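Local coordinates for protein-glutamine deamidase Cif (Burkholderia pseudomallei, PDB 3GQM) that deamidates a glutamine side chain of host NEDD8 to glutamate, shutting down cullin-RING ubiquitin ligases and so blocking the host cell cycle, at residues Ala136-Thr141 / Leu253-His258; Leu209-Ser214 / Thr226-Ser231; Met220-Gln225 / Val242-Leu247. All blocks are in the same frame, centred on the assembly; numbering follows the deposited sequence.

Contact 1 (Ala136-Thr141 / Leu253-His258); sequences AEHVNT and LRFASH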
ATOM      1  N   ALA A 136     -18.594   5.645  -1.302  1.00 42.82           N
ATOM      2  CA  ALA A 136     -19.792   5.027  -0.718  1.00 43.27           C
ATOM      3  C   ALA A 136     -20.607   4.297  -1.766  1.00 43.28           C
ATOM      4  O   ALA A 136     -21.081   3.201  -1.515  1.00 42.78           O
ATOM      5  CB  ALA A 136     -20.664   6.036   0.018  1.00 43.27           C
ATOM      6  N   GLU A 137     -20.722   4.900  -2.943  1.00 43.81           N
ATOM      7  CA  GLU A 137     -21.514   4.342  -4.022  1.00 44.37           C
ATOM      8  C   GLU A 137     -20.912   3.000  -4.354  1.00 44.37           C
ATOM      9  O   GLU A 137     -21.613   1.976  -4.382  1.00 44.47           O
ATOM     10  CB  GLU A 137     -21.465   5.242  -5.268  1.00 44.35           C
ATOM     11  CG  GLU A 137     -22.438   4.815  -6.342  1.00 46.90           C
ATOM     12  CD  GLU A 137     -22.425   5.687  -7.604  1.00 51.48           C
ATOM     13  OE1 GLU A 137     -21.628   6.656  -7.691  1.00 51.33           O
ATOM     14  OE2 GLU A 137     -23.229   5.377  -8.518  1.00 53.36           O
ATOM     15  N   HIS A 138     -19.598   3.016  -4.579  1.00 44.00           N
ATOM     16  CA  HIS A 138     -18.886   1.805  -4.965  1.00 44.11           C
ATOM     17  C   HIS A 138     -18.952   0.680  -3.922  1.00 43.61           C
ATOM     18  O   HIS A 138     -19.312  -0.444  -4.259  1.00 43.11           O
ATOM     19  CB  HIS A 138     -17.445   2.105  -5.365  1.00 44.18           C
ATOM     20  CG  HIS A 138     -16.730   0.900  -5.875  1.00 45.72           C
ATOM     21  ND1 HIS A 138     -16.993   0.354  -7.112  1.00 45.91           N
ATOM     22  CD2 HIS A 138     -15.816   0.091  -5.289  1.00 45.84           C
ATOM     23  CE1 HIS A 138     -16.249  -0.723  -7.280  1.00 46.03           C
ATOM     24  NE2 HIS A 138     -15.519  -0.899  -6.192  1.00 44.91           N
ATOM     25  N   VAL A 139     -18.650   0.990  -2.664  1.00 43.96           N
ATOM     26  CA  VAL A 139     -18.683  -0.021  -1.592  1.00 45.07           C
ATOM     27  C   VAL A 139     -20.064  -0.652  -1.484  1.00 45.89           C
ATOM     28  O   VAL A 139     -20.185  -1.858  -1.279  1.00 45.53           O
ATOM     29  CB  VAL A 139     -18.243   0.539  -0.182  1.00 45.69           C
ATOM     30  CG1 VAL A 139     -18.362  -0.544   0.913  1.00 45.26           C
ATOM     31  CG2 VAL A 139     -16.799   1.056  -0.215  1.00 43.85           C
ATOM     32  N   ASN A 140     -21.105   0.156  -1.661  1.00 46.86           N
ATOM     33  CA  ASN A 140     -22.465  -0.361  -1.612  1.00 47.99           C
ATOM     34  C   ASN A 140     -22.801  -1.366  -2.704  1.00 47.27           C
ATOM     35  O   ASN A 140     -23.827  -2.018  -2.614  1.00 47.46           O
ATOM     36  CB  ASN A 140     -23.485   0.773  -1.640  1.00 48.81           C
ATOM     37  CG  ASN A 140     -23.536   1.523  -0.335  1.00 51.83           C
ATOM     38  OD1 ASN A 140     -23.118   1.009   0.721  1.00 54.58           O
ATOM     39  ND2 ASN A 140     -24.037   2.758  -0.387  1.00 53.66           N
ATOM     40  N   THR A 141     -21.944  -1.491  -3.720  1.00 46.45           N
ATOM     41  CA  THR A 141     -22.147  -2.501  -4.758  1.00 46.06           C
ATOM     42  C   THR A 141     -21.368  -3.803  -4.503  1.00 45.86           C
ATOM     43  O   THR A 141     -21.583  -4.793  -5.189  1.00 46.33           O
ATOM     44  CB  THR A 141     -21.825  -1.949  -6.165  1.00 45.97           C
ATOM     45  OG1 THR A 141     -20.400  -1.942  -6.379  1.00 47.49           O
ATOM     46  CG2 THR A 141     -22.383  -0.532  -6.322  1.00 45.80           C
ATOM     47  N   LEU A 253      -8.899  12.154  -8.085  1.00 37.07           N
ATOM     48  CA  LEU A 253      -8.969  10.948  -7.255  1.00 36.66           C
ATOM     49  C   LEU A 253      -9.431   9.773  -8.093  1.00 35.61           C
ATOM     50  O   LEU A 253     -10.497   9.856  -8.672  1.00 36.23           O
ATOM     51  CB  LEU A 253      -9.940  11.137  -6.080  1.00 36.66           C
ATOM     52  CG  LEU A 253     -10.155   9.815  -5.301  1.00 37.62           C
ATOM     53  CD1 LEU A 253      -9.023   9.607  -4.317  1.00 33.60           C
ATOM     54  CD2 LEU A 253     -11.462   9.796  -4.613  1.00 38.01           C
ATOM     55  N   ARG A 254      -8.641   8.694  -8.172  1.00 34.37           N
ATOM     56  CA  ARG A 254      -9.065   7.460  -8.856  1.00 34.09           C
ATOM     57  C   ARG A 254      -8.911   6.268  -7.901  1.00 32.89           C
ATOM     58  O   ARG A 254      -7.999   6.255  -7.065  1.00 31.55           O
ATOM     59  CB  ARG A 254      -8.208   7.168 -10.097  1.00 34.75           C
ATOM     60  CG  ARG A 254      -8.361   8.156 -11.251  1.00 39.99           C
ATOM     61  CD  ARG A 254      -7.073   8.218 -12.080  1.00 43.17           C
ATOM     62  N   PHE A 255      -9.742   5.240  -8.075  1.00 31.05           N
ATOM     63  CA  PHE A 255      -9.578   4.041  -7.249  1.00 31.16           C
ATOM     64  C   PHE A 255     -10.115   2.806  -7.932  1.00 30.23           C
ATOM     65  O   PHE A 255     -10.963   2.904  -8.809  1.00 29.75           O
ATOM     66  CB  PHE A 255     -10.174   4.213  -5.852  1.00 31.13           C
ATOM     67  CG  PHE A 255     -11.664   4.498  -5.836  1.00 33.33           C
ATOM     68  CD1 PHE A 255     -12.138   5.814  -5.732  1.00 33.86           C
ATOM     69  CD2 PHE A 255     -12.581   3.454  -5.898  1.00 34.81           C
ATOM     70  CE1 PHE A 255     -13.533   6.078  -5.673  1.00 38.51           C
ATOM     71  CE2 PHE A 255     -13.974   3.688  -5.853  1.00 37.59           C
ATOM     72  CZ  PHE A 255     -14.462   4.996  -5.750  1.00 37.26           C
ATOM     73  N   ALA A 256      -9.586   1.646  -7.549  1.00 29.61           N
ATOM     74  CA  ALA A 256      -9.962   0.386  -8.164  1.00 29.00           C
ATOM     75  C   ALA A 256     -10.131  -0.625  -7.059  1.00 29.34           C
ATOM     76  O   ALA A 256      -9.386  -0.591  -6.097  1.00 29.87           O
ATOM     77  CB  ALA A 256      -8.846  -0.064  -9.123  1.00 29.07           C
ATOM     78  N   SER A 257     -11.092  -1.535  -7.173  1.00 29.26           N
ATOM     79  CA  SER A 257     -11.253  -2.560  -6.126  1.00 30.27           C
ATOM     80  C   SER A 257     -11.097  -3.930  -6.753  1.00 28.74           C
ATOM     81  O   SER A 257     -11.201  -4.058  -7.957  1.00 28.90           O
ATOM     82  CB  SER A 257     -12.593  -2.449  -5.377  1.00 30.25           C
ATOM     83  OG  SER A 257     -13.654  -2.762  -6.255  1.00 34.26           O
ATOM     84  N   HIS A 258     -10.814  -4.937  -5.947  1.00 27.76           N
ATOM     85  CA  HIS A 258     -10.564  -6.270  -6.476  1.00 26.51           C
ATOM     86  C   HIS A 258     -10.798  -7.242  -5.345  1.00 27.21           C
ATOM     87  O   HIS A 258     -10.222  -7.099  -4.258  1.00 25.53           O
ATOM     88  CB  HIS A 258      -9.096  -6.364  -6.892  1.00 25.20           C
ATOM     89  CG  HIS A 258      -8.787  -7.534  -7.759  1.00 25.92           C
ATOM     90  ND1 HIS A 258      -8.924  -8.835  -7.328  1.00 26.32           N
ATOM     91  CD2 HIS A 258      -8.331  -7.607  -9.037  1.00 27.08           C
ATOM     92  CE1 HIS A 258      -8.578  -9.662  -8.305  1.00 26.04           C
ATOM     93  NE2 HIS A 258      -8.221  -8.942  -9.352  1.00 28.07           N
TER
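His138 faces Phe255 and Ser257, two residues that lie on the same side of strand 253-260, an edge strand of the antiparallel sheet in this papain-like (clan CA) fold. Segment 136-141 begins in helix 135-139, and its early backbone is tied locally, Glu137 N donating to Ser134 OG. At the next residue, His138 carries the contact. With CG anti to the backbone N (chi1 -175°), its imidazole reaches across to the strand, although the closest CA pair, His138 CA and Ser257 CA, is 8.9 Å apart. His138 CB meets the rim of the Phe255 ring near its plane, 3.8 Å from Phe255 CE2. The two rings form an offset edge-to-face pair, the Phe255 edge directed at the imidazole face, with centroids 5.8 Å apart and planes at 65°. At the far edge of the imidazole, His138 NE2 and Ser257 OG are hydrogen-bonded at 2.6 Å, near the ring plane and close to straight (164°). At the end of the segment Thr141 folds back: its OG1 lies 2.8 Å from His138 O, on a lone pair, and Thr141 N binds the same oxygen. The imidazole is thus held at NE2 by the bond to Ser257 and flanked by Phe255, contacts that limit its rotation; the short, nearly straight bond gives both polar atoms a partner and links helix 135-139 to the edge strand.

Contact 2 (Leu209-Ser214 / Thr226-Ser231); sequences LNQLLS and TRLLAS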
ATOM      1  N   LEU A 209     -13.870   7.961   5.286  1.00 29.58           N
ATOM      2  CA  LEU A 209     -13.265   7.588   3.996  1.00 29.71           C
ATOM      3  C   LEU A 209     -14.093   8.149   2.833  1.00 30.00           C
ATOM      4  O   LEU A 209     -13.535   8.658   1.856  1.00 29.36           O
ATOM      5  CB  LEU A 209     -13.117   6.054   3.825  1.00 27.98           C
ATOM      6  CG  LEU A 209     -11.888   5.422   4.489  1.00 30.97           C
ATOM      7  CD1 LEU A 209     -11.978   3.897   4.447  1.00 30.45           C
ATOM      8  CD2 LEU A 209     -10.611   5.930   3.799  1.00 29.32           C
ATOM      9  N   ASN A 210     -15.418   8.034   2.943  1.00 30.34           N
ATOM     10  CA  ASN A 210     -16.276   8.573   1.899  1.00 31.94           C
ATOM     11  C   ASN A 210     -16.085  10.082   1.704  1.00 32.02           C
ATOM     12  O   ASN A 210     -16.030  10.567   0.562  1.00 32.32           O
ATOM     13  CB  ASN A 210     -17.731   8.275   2.138  1.00 32.47           C
ATOM     14  CG  ASN A 210     -18.557   8.655   0.939  1.00 36.55           C
ATOM     15  OD1 ASN A 210     -18.259   8.205  -0.193  1.00 40.15           O
ATOM     16  ND2 ASN A 210     -19.532   9.559   1.134  1.00 38.28           N
ATOM     17  N   GLN A 211     -15.928  10.804   2.812  1.00 31.81           N
ATOM     18  CA  GLN A 211     -15.677  12.253   2.782  1.00 32.60           C
ATOM     19  C   GLN A 211     -14.306  12.596   2.223  1.00 33.33           C
ATOM     20  O   GLN A 211     -14.176  13.515   1.376  1.00 33.52           O
ATOM     21  CB  GLN A 211     -15.802  12.865   4.198  1.00 32.91           C
ATOM     22  CG  GLN A 211     -17.233  13.032   4.652  1.00 35.77           C
ATOM     23  CD  GLN A 211     -17.380  13.102   6.187  1.00 43.08           C
ATOM     24  OE1 GLN A 211     -18.154  12.353   6.779  1.00 47.33           O
ATOM     25  NE2 GLN A 211     -16.645  14.004   6.822  1.00 45.82           N
ATOM     26  N   LEU A 212     -13.274  11.891   2.703  1.00 31.93           N
ATOM     27  CA  LEU A 212     -11.924  12.061   2.193  1.00 32.32           C
ATOM     28  C   LEU A 212     -11.888  11.880   0.693  1.00 32.42           C
ATOM     29  O   LEU A 212     -11.240  12.641  -0.021  1.00 34.12           O
ATOM     30  CB  LEU A 212     -10.918  11.078   2.857  1.00 31.03           C
ATOM     31  CG  LEU A 212      -9.536  10.963   2.205  1.00 31.58           C
ATOM     32  CD1 LEU A 212      -8.890  12.368   1.929  1.00 31.42           C
ATOM     33  CD2 LEU A 212      -8.547  10.087   3.060  1.00 28.07           C
ATOM     34  N   LEU A 213     -12.559  10.852   0.220  1.00 32.95           N
ATOM     35  CA  LEU A 213     -12.409  10.422  -1.142  1.00 33.44           C
ATOM     36  C   LEU A 213     -13.377  11.184  -2.055  1.00 33.97           C
ATOM     37  O   LEU A 213     -13.493  10.874  -3.196  1.00 36.68           O
ATOM     38  CB  LEU A 213     -12.585   8.878  -1.246  1.00 32.75           C
ATOM     39  CG  LEU A 213     -11.332   7.915  -1.247  1.00 34.67           C
ATOM     40  CD1 LEU A 213     -10.161   8.423  -0.535  1.00 32.49           C
ATOM     41  CD2 LEU A 213     -11.611   6.458  -0.777  1.00 33.96           C
ATOM     42  N   SER A 214     -14.046  12.219  -1.599  1.00 33.87           N
ATOM     43  CA  SER A 214     -15.029  12.811  -2.500  1.00 33.24           C
ATOM     44  C   SER A 214     -14.396  13.952  -3.266  1.00 33.48           C
ATOM     45  O   SER A 214     -13.337  14.482  -2.889  1.00 32.36           O
ATOM     46  CB  SER A 214     -16.241  13.314  -1.726  1.00 32.03           C
ATOM     47  OG  SER A 214     -15.823  14.249  -0.765  1.00 30.73           O
ATOM     48  N   THR A 226      -7.639  18.737   7.600  1.00 31.51           N
ATOM     49  CA  THR A 226      -6.634  18.339   8.567  1.00 31.90           C
ATOM     50  C   THR A 226      -7.096  17.164   9.458  1.00 31.71           C
ATOM     51  O   THR A 226      -6.342  16.216   9.674  1.00 30.88           O
ATOM     52  CB  THR A 226      -6.198  19.553   9.431  1.00 32.24           C
ATOM     53  OG1 THR A 226      -5.782  20.621   8.557  1.00 33.56           O
ATOM     54  CG2 THR A 226      -5.036  19.186  10.282  1.00 32.63           C
ATOM     55  N   ARG A 227      -8.325  17.205   9.963  1.00 30.71           N
ATOM     56  CA  ARG A 227      -8.768  16.120  10.842  1.00 30.56           C
ATOM     57  C   ARG A 227      -9.098  14.822  10.100  1.00 29.17           C
ATOM     58  O   ARG A 227      -8.840  13.746  10.611  1.00 27.59           O
ATOM     59  CB  ARG A 227      -9.922  16.557  11.764  1.00 31.35           C
ATOM     60  CG  ARG A 227      -9.416  17.485  12.876  1.00 36.75           C
ATOM     61  CD  ARG A 227      -9.859  17.024  14.265  1.00 44.93           C
ATOM     62  NE  ARG A 227      -9.657  18.037  15.315  1.00 48.28           N
ATOM     63  CZ  ARG A 227     -10.241  19.238  15.327  1.00 52.65           C
ATOM     64  NH1 ARG A 227     -11.037  19.616  14.329  1.00 53.86           N
ATOM     65  NH2 ARG A 227     -10.003  20.084  16.327  1.00 54.48           N
ATOM     66  N   LEU A 228      -9.671  14.918   8.910  1.00 28.60           N
ATOM     67  CA  LEU A 228      -9.935  13.723   8.133  1.00 28.81           C
ATOM     68  C   LEU A 228      -8.613  13.016   7.810  1.00 28.65           C
ATOM     69  O   LEU A 228      -8.477  11.799   8.011  1.00 27.33           O
ATOM     70  CB  LEU A 228     -10.663  14.031   6.830  1.00 28.99           C
ATOM     71  CG  LEU A 228     -12.163  14.256   6.889  1.00 31.66           C
ATOM     72  CD1 LEU A 228     -12.650  14.557   5.460  1.00 32.73           C
ATOM     73  CD2 LEU A 228     -12.877  13.024   7.460  1.00 31.46           C
ATOM     74  N   LEU A 229      -7.638  13.798   7.356  1.00 28.19           N
ATOM     75  CA  LEU A 229      -6.333  13.277   6.989  1.00 27.67           C
ATOM     76  C   LEU A 229      -5.601  12.628   8.157  1.00 28.44           C
ATOM     77  O   LEU A 229      -5.076  11.483   8.020  1.00 27.21           O
ATOM     78  CB  LEU A 229      -5.462  14.357   6.335  1.00 26.93           C
ATOM     79  CG  LEU A 229      -5.926  14.803   4.934  1.00 27.48           C
ATOM     80  CD1 LEU A 229      -5.259  16.102   4.570  1.00 29.19           C
ATOM     81  CD2 LEU A 229      -5.681  13.729   3.819  1.00 27.70           C
ATOM     82  N   ALA A 230      -5.547  13.351   9.282  1.00 27.47           N
ATOM     83  CA  ALA A 230      -4.875  12.842  10.472  1.00 28.38           C
ATOM     84  C   ALA A 230      -5.571  11.590  10.966  1.00 28.00           C
ATOM     85  O   ALA A 230      -4.926  10.686  11.459  1.00 29.44           O
ATOM     86  CB  ALA A 230      -4.886  13.867  11.586  1.00 28.09           C
ATOM     87  N   SER A 231      -6.890  11.565  10.878  1.00 27.19           N
ATOM     88  CA  SER A 231      -7.651  10.454  11.443  1.00 28.18           C
ATOM     89  C   SER A 231      -7.505   9.156  10.634  1.00 27.71           C
ATOM     90  O   SER A 231      -7.386   8.069  11.194  1.00 28.92           O
ATOM     91  CB  SER A 231      -9.107  10.870  11.615  1.00 27.68           C
ATOM     92  OG  SER A 231      -9.903   9.740  11.759  1.00 32.12           O
TER
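The closest CA atoms of segments 209-214 and 226-231 are those of Leu212 and Leu228, 6.5 Å apart, a separation that places the end of helix 206-212 directly against the middle of helix 222-233. This is a helix-helix contact between consecutive helices, built on leucines. Leu228 turns toward the other helix and supplies the largest share of the buried surface. Its CD1 sits 3.8 Å from Gln211 CB and 3.9 Å from Leu212 N, so one methyl rests on the backbone as well as on a side chain; Gln211 and Leu228 cross at about a right angle. Leu212 and Leu229 cross in the same manner, meeting through single methyls, Leu212 CD1 and Leu229 CD2, at 4.0 Å. A CG anti to the backbone N (chi1 168°) sends Leu212 CD1 toward Leu229, and Leu212 also touches Ile232 and Leu233 further along helix 222-233. Leu213 is the first residue to leave helical geometry, and just beyond it Ser214 doubles back on the helix: Ser214 OG donates to Gln211 O at 2.8 Å, tilted 28° from the carbonyl plane, and Ser214 N approaches that oxygen from the same face.

Contact 3 (Met220-Gln225 / Val242-Leu247); sequences MPDDVQ and VDIKKL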
ATOM      1  N   MET A 220     -13.253  21.638   1.435  1.00 35.73           N
ATOM      2  CA  MET A 220     -13.655  21.530   2.797  1.00 34.84           C
ATOM      3  C   MET A 220     -12.742  22.427   3.609  1.00 34.64           C
ATOM      4  O   MET A 220     -11.608  22.685   3.213  1.00 34.71           O
ATOM      5  CB  MET A 220     -13.658  20.063   3.277  1.00 34.09           C
ATOM      6  CG  MET A 220     -14.818  19.201   2.689  1.00 34.82           C
ATOM      7  SD  MET A 220     -14.603  17.419   3.120  1.00 42.12           S
ATOM      8  CE  MET A 220     -15.707  16.516   2.000  1.00 36.01           C
ATOM      9  N   PRO A 221     -13.239  22.936   4.744  1.00 34.94           N
ATOM     10  CA  PRO A 221     -12.412  23.814   5.586  1.00 34.97           C
ATOM     11  C   PRO A 221     -11.123  23.168   6.043  1.00 36.48           C
ATOM     12  O   PRO A 221     -10.997  21.917   6.070  1.00 36.49           O
ATOM     13  CB  PRO A 221     -13.300  24.071   6.796  1.00 34.48           C
ATOM     14  CG  PRO A 221     -14.703  23.856   6.253  1.00 33.62           C
ATOM     15  CD  PRO A 221     -14.558  22.688   5.348  1.00 33.31           C
ATOM     16  N   ASP A 222     -10.178  24.026   6.409  1.00 36.84           N
ATOM     17  CA  ASP A 222      -8.861  23.602   6.837  1.00 38.15           C
ATOM     18  C   ASP A 222      -8.952  22.528   7.923  1.00 38.03           C
ATOM     19  O   ASP A 222      -8.274  21.498   7.828  1.00 38.50           O
ATOM     20  CB  ASP A 222      -8.044  24.801   7.357  1.00 38.36           C
ATOM     21  CG  ASP A 222      -7.661  25.815   6.236  1.00 43.22           C
ATOM     22  OD1 ASP A 222      -7.918  25.566   5.020  1.00 44.69           O
ATOM     23  OD2 ASP A 222      -7.079  26.873   6.602  1.00 45.32           O
ATOM     24  N   ASP A 223      -9.792  22.772   8.933  1.00 37.03           N
ATOM     25  CA  ASP A 223      -9.857  21.932  10.123  1.00 36.44           C
ATOM     26  C   ASP A 223     -10.494  20.577   9.831  1.00 34.00           C
ATOM     27  O   ASP A 223     -10.171  19.592  10.466  1.00 33.99           O
ATOM     28  CB  ASP A 223     -10.643  22.622  11.249  1.00 37.27           C
ATOM     29  CG  ASP A 223      -9.921  23.867  11.799  1.00 42.11           C
ATOM     30  OD1 ASP A 223      -8.672  23.887  11.887  1.00 45.00           O
ATOM     31  OD2 ASP A 223     -10.632  24.865  12.097  1.00 46.53           O
ATOM     32  N   VAL A 224     -11.457  20.582   8.931  1.00 31.80           N
ATOM     33  CA  VAL A 224     -12.091  19.380   8.440  1.00 30.41           C
ATOM     34  C   VAL A 224     -11.065  18.518   7.653  1.00 30.32           C
ATOM     35  O   VAL A 224     -10.890  17.331   7.963  1.00 30.02           O
ATOM     36  CB  VAL A 224     -13.312  19.761   7.580  1.00 29.62           C
ATOM     37  CG1 VAL A 224     -13.841  18.552   6.838  1.00 29.17           C
ATOM     38  CG2 VAL A 224     -14.411  20.418   8.474  1.00 29.52           C
ATOM     39  N   GLN A 225     -10.368  19.129   6.685  1.00 29.79           N
ATOM     40  CA  GLN A 225      -9.318  18.435   5.893  1.00 30.07           C
ATOM     41  C   GLN A 225      -8.211  17.883   6.765  1.00 31.25           C
ATOM     42  O   GLN A 225      -7.886  16.695   6.696  1.00 32.70           O
ATOM     43  CB  GLN A 225      -8.718  19.362   4.841  1.00 29.48           C
ATOM     44  CG  GLN A 225      -9.666  19.755   3.695  1.00 28.89           C
ATOM     45  CD  GLN A 225      -9.038  20.833   2.783  1.00 32.55           C
ATOM     46  OE1 GLN A 225      -8.262  21.678   3.250  1.00 34.56           O
ATOM     47  NE2 GLN A 225      -9.357  20.795   1.503  1.00 23.95           N
ATOM     48  N   VAL A 242      -0.247  17.362  10.095  1.00 34.68           N
ATOM     49  CA  VAL A 242      -0.760  17.435   8.741  1.00 34.37           C
ATOM     50  C   VAL A 242      -0.566  18.854   8.135  1.00 34.88           C
ATOM     51  O   VAL A 242      -0.845  19.848   8.803  1.00 34.54           O
ATOM     52  CB  VAL A 242      -2.228  17.002   8.708  1.00 33.44           C
ATOM     53  CG1 VAL A 242      -2.789  17.116   7.328  1.00 33.60           C
ATOM     54  CG2 VAL A 242      -2.359  15.537   9.189  1.00 35.06           C
ATOM     55  N   ASP A 243      -0.084  18.947   6.887  1.00 34.53           N
ATOM     56  CA  ASP A 243       0.077  20.256   6.241  1.00 35.11           C
ATOM     57  C   ASP A 243      -0.849  20.394   5.039  1.00 34.16           C
ATOM     58  O   ASP A 243      -0.496  19.996   3.924  1.00 33.91           O
ATOM     59  CB  ASP A 243       1.556  20.481   5.849  1.00 36.09           C
ATOM     60  CG  ASP A 243       1.836  21.916   5.327  1.00 38.70           C
ATOM     61  OD1 ASP A 243       0.914  22.794   5.285  1.00 39.29           O
ATOM     62  OD2 ASP A 243       3.012  22.160   4.980  1.00 44.00           O
ATOM     63  N   ILE A 244      -2.051  20.928   5.240  1.00 33.67           N
ATOM     64  CA  ILE A 244      -2.978  21.013   4.100  1.00 34.28           C
ATOM     65  C   ILE A 244      -2.538  21.967   2.963  1.00 34.86           C
ATOM     66  O   ILE A 244      -3.051  21.866   1.860  1.00 34.60           O
ATOM     67  CB  ILE A 244      -4.467  21.251   4.502  1.00 34.91           C
ATOM     68  CG1 ILE A 244      -4.684  22.666   5.068  1.00 36.36           C
ATOM     69  CG2 ILE A 244      -4.966  20.146   5.407  1.00 34.98           C
ATOM     70  CD1 ILE A 244      -5.296  23.554   4.056  1.00 39.48           C
ATOM     71  N   LYS A 245      -1.570  22.853   3.223  1.00 36.01           N
ATOM     72  CA  LYS A 245      -1.003  23.697   2.178  1.00 37.73           C
ATOM     73  C   LYS A 245      -0.282  22.893   1.100  1.00 37.87           C
ATOM     74  O   LYS A 245       0.057  23.464   0.075  1.00 37.47           O
ATOM     75  CB  LYS A 245       0.021  24.711   2.736  1.00 38.90           C
ATOM     76  CG  LYS A 245      -0.490  25.777   3.684  1.00 41.43           C
ATOM     77  CD  LYS A 245       0.651  26.148   4.668  1.00 47.40           C
ATOM     78  CE  LYS A 245       1.585  27.319   4.215  1.00 50.16           C
ATOM     79  NZ  LYS A 245       2.225  27.261   2.829  1.00 52.60           N
ATOM     80  N   LYS A 246      -0.006  21.605   1.331  1.00 36.85           N
ATOM     81  CA  LYS A 246       0.629  20.773   0.309  1.00 36.62           C
ATOM     82  C   LYS A 246      -0.370  20.045  -0.581  1.00 36.61           C
ATOM     83  O   LYS A 246       0.006  19.381  -1.544  1.00 36.57           O
ATOM     84  CB  LYS A 246       1.622  19.795   0.948  1.00 36.94           C
ATOM     85  CG  LYS A 246       2.670  20.467   1.841  1.00 37.80           C
ATOM     86  CD  LYS A 246       3.793  21.054   1.027  1.00 45.20           C
ATOM     87  N   LEU A 247      -1.654  20.186  -0.285  1.00 36.65           N
ATOM     88  CA  LEU A 247      -2.673  19.562  -1.103  1.00 37.29           C
ATOM     89  C   LEU A 247      -2.714  20.138  -2.510  1.00 38.46           C
ATOM     90  O   LEU A 247      -2.539  21.348  -2.704  1.00 38.01           O
ATOM     91  CB  LEU A 247      -4.044  19.746  -0.466  1.00 37.20           C
ATOM     92  CG  LEU A 247      -4.337  18.965   0.808  1.00 36.93           C
ATOM     93  CD1 LEU A 247      -5.732  19.402   1.263  1.00 33.08           C
ATOM     94  CD2 LEU A 247      -4.258  17.473   0.474  1.00 34.50           C
TER
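Ile244 fits against the first turn of helix 222-233 with its CD1 methyl facing two side-chain oxygens. Ile244 CD1 lies 3.4 Å from Asp222 OD1 and 3.6 Å from Gln225 OE1, and in both pairs the side chains cross at about a right angle. These are van der Waals approaches of a methyl to oxygen. The other branch of the isoleucine, Ile244 CG2, rests 3.9 Å from Gln225 CB, so the residue bears on both the root and the amide end of the glutamine. Leu247 adds a second methyl: Leu247 CD1 is 3.9 Å from Gln225 NE2 and much the same distance from Gln225 CD and Gln225 OE1, close to the whole amide.

The amide is positioned from outside these segments, for Gln225 NE2 is hydrogen-bonded to Phe217 O, and the extended chain beyond CG carries it there. Leu247 also touches Phe217, so that residue borders both partners. Pro221 occupies the N-cap position of helix 222-233, and the 2.9 Å bond from Gln225 N to Pro221 O belongs to the opening turn.

On the opposing segment, a 3-10 turn at 244-246 carries Ile244 and leads into Leu247, so that both side chains point toward the helix. Asp243 starts it with an Asx turn, in which Lys245 N donates to Asp243 OD1 at 3.2 Å from above the carboxylate plane, a bent bond of 137°. Lys246 N to Asp243 O and Leu247 N to Ile244 O continue the turn. Further out, a backbone bond joins Asp243 to Ala186, while Val242 packs on Thr226, Leu229 and Ala230 of helix 222-233.

How the contacts relate
From the N terminus, helix 135-139 opens contact 1, which closes only at strand 253-260, after 111 intervening residues that include the strands 147-154, 159-165 and 176-178. Contacts 2 and 3 are both nested within that loop. Contact 2 joins helix 206-212 to helix 222-233. Contact 3 begins at 220-225, before contact 2 has closed at 226-231, and ends at 242-247, so these two cross; both use helix 222-233, and their centres are 10 Å apart. Met220 CE lies 3.4 Å from Gln211 O where they meet. Contacts 1 and 2 are linked by a probable hydrogen bond between Ala136 N and Asn210 OD1, whereas contacts 1 and 3 do not touch.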